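Local coordinates for exopolysaccharide biosynthesis protein (Pantoea stewartii subsp. stewartii DC283, PDB 6TGF) that modifies glycan biofilm as a hydrolase with a parallel beta-helix fold resembling that of bacteriophage tailspikes, at the interface of chains A and B. Residues are numbered along the deposited sequence; one frame, centred on the assembly and turned at random. Chains: chain A/B, Exopolysaccharide biosynthesis protein.

The interface of chains A and B. Residues chain A 678-680, 691-695; chain B 684-687.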
# COMPACT_ATOMS: atom_id res chain seq x y z
N GLN A 678 -38.15 41.95 8.56
CA GLN A 678 -38.94 40.71 8.33
C GLN A 678 -39.83 40.93 7.10
O GLN A 678 -40.87 41.61 7.23
CB GLN A 678 -39.73 40.29 9.58
CG GLN A 678 -40.23 41.42 10.46
CD GLN A 678 -40.61 40.93 11.84
OE1 GLN A 678 -40.18 41.47 12.85
NE2 GLN A 678 -41.42 39.88 11.89
N ARG A 679 -39.41 40.38 5.96
CA ARG A 679 -40.12 40.48 4.65
C ARG A 679 -40.05 39.13 3.93
O ARG A 679 -39.09 38.37 4.18
CB ARG A 679 -39.46 41.52 3.73
CG ARG A 679 -39.06 42.83 4.39
CD ARG A 679 -38.03 43.56 3.55
NE ARG A 679 -37.69 44.87 4.07
CZ ARG A 679 -36.75 45.67 3.57
NH1 ARG A 679 -36.03 45.29 2.52
NH2 ARG A 679 -36.52 46.85 4.12
N PHE A 680 -41.03 38.85 3.07
CA PHE A 680 -40.98 37.78 2.04
C PHE A 680 -41.54 38.34 0.73
O PHE A 680 -42.21 39.39 0.76
CB PHE A 680 -41.70 36.51 2.52
CG PHE A 680 -43.19 36.49 2.30
CD1 PHE A 680 -43.74 36.02 1.11
CD2 PHE A 680 -44.06 36.91 3.30
CE1 PHE A 680 -45.11 35.99 0.93
CE2 PHE A 680 -45.43 36.87 3.11
CZ PHE A 680 -45.96 36.42 1.93
N ALA A 691 -44.85 40.30 2.18
CA ALA A 691 -45.12 40.98 3.46
C ALA A 691 -43.94 41.91 3.78
O ALA A 691 -42.84 41.63 3.28
CB ALA A 691 -45.34 39.97 4.56
N ASN A 692 -44.18 42.96 4.57
CA ASN A 692 -43.15 43.98 4.92
C ASN A 692 -43.00 44.06 6.44
O ASN A 692 -43.82 43.46 7.17
CB ASN A 692 -43.46 45.33 4.29
CG ASN A 692 -44.52 46.12 5.02
OD1 ASN A 692 -45.42 45.55 5.64
ND2 ASN A 692 -44.43 47.44 4.96
N GLU A 693 -41.99 44.81 6.90
CA GLU A 693 -41.56 44.92 8.32
C GLU A 693 -42.62 45.68 9.14
O GLU A 693 -42.68 45.46 10.36
CB GLU A 693 -40.19 45.59 8.41
CG GLU A 693 -40.14 47.00 7.84
CD GLU A 693 -39.10 47.20 6.75
OE1 GLU A 693 -38.26 48.11 6.89
OE2 GLU A 693 -39.14 46.44 5.76
N GLN A 694 -43.41 46.55 8.50
CA GLN A 694 -44.51 47.32 9.14
C GLN A 694 -45.65 46.37 9.52
O GLN A 694 -46.41 46.71 10.44
CB GLN A 694 -45.00 48.44 8.22
CG GLN A 694 -44.01 49.57 8.06
CD GLN A 694 -44.39 50.54 6.96
OE1 GLN A 694 -45.15 50.21 6.05
NE2 GLN A 694 -43.86 51.75 7.04
N GLY A 695 -45.76 45.23 8.83
CA GLY A 695 -46.75 44.16 9.11
C GLY A 695 -47.92 44.18 8.14
O GLY A 695 -49.00 43.72 8.53
N ASN B 684 -43.92 36.46 7.53
CA ASN B 684 -42.70 37.12 8.08
C ASN B 684 -42.83 37.30 9.60
O ASN B 684 -41.97 37.99 10.18
CB ASN B 684 -42.44 38.46 7.38
CG ASN B 684 -43.49 39.51 7.69
OD1 ASN B 684 -44.60 39.19 8.11
ND2 ASN B 684 -43.15 40.77 7.48
N GLY B 685 -43.86 36.71 10.22
CA GLY B 685 -44.11 36.77 11.68
C GLY B 685 -45.15 37.83 12.04
O GLY B 685 -45.58 37.84 13.20
N LYS B 686 -45.53 38.67 11.07
CA LYS B 686 -46.50 39.79 11.24
C LYS B 686 -47.67 39.60 10.26
O LYS B 686 -48.83 39.55 10.73
CB LYS B 686 -45.81 41.13 10.99
CG LYS B 686 -44.85 41.58 12.08
CD LYS B 686 -44.13 42.87 11.75
CE LYS B 686 -43.80 43.70 12.97
NZ LYS B 686 -42.91 42.98 13.92
N ALA B 687 -47.37 39.51 8.96
CA ALA B 687 -48.35 39.34 7.86
C ALA B 687 -47.91 38.18 6.96
O ALA B 687 -46.74 37.76 7.05
CB ALA B 687 -48.46 40.62 7.08
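The turn B:Asn684 to B:Ala687, with B:Gly685 at positive phi (99°), pushes its first side chain between two chain A segments, the stretch leading into strand 680-683 and the loop that follows strand 688-691. B:Asn684 enters tip first. Its amide nitrogen ND2 donates to two backbone carbonyls, A:Gln678 O and A:Asn692 O, the second at 2.8 Å. Both acceptors lie close to the plane of the B:Asn684 amide, yet ND2 stands above each carbonyl plane and not on a lone pair. The first of these bonds is modelled very short, so its length carries little weight at this resolution. At the other end of the same amide, B:Asn684 OD1 accepts from B:Lys686 N at 3.1 Å and, in the plane of the side-chain carbonyl, from B:Ala687 N. With both ends engaged, the amide should have little freedom to rotate or flip. Its CG sits between backbone N and carbonyl carbon (chi1 68°), and the methyl of A:Ala691 packs against it at 3.7 Å from CB to CG. A:Gln678 answers from chain A: its side chain, extended beyond CG, reaches past B:Asn684, and NE2 donates to the backbone O of that residue at 2.6 Å. Each of these two residues thus gives its side-chain amide to the other's backbone carbonyl. B:Lys686 crosses the A:Gln678 side chain at about a right angle; its CB rests 3.7 Å from A:Gly695 CA, while bends at chi3 and chi4 leave NZ making a weak bond to A:Gln678 OE1. Behind the contact, A:Arg679 NE forms a salt bridge to A:Glu693 OE2 at 2.7 Å, tying the two chain A segments together. In the deposited assembly of three copies this patch joins two chains towards their C-terminal ends; if that trimer is the biological one, as the tailspike-like fold suggests, it would contribute to its cohesion.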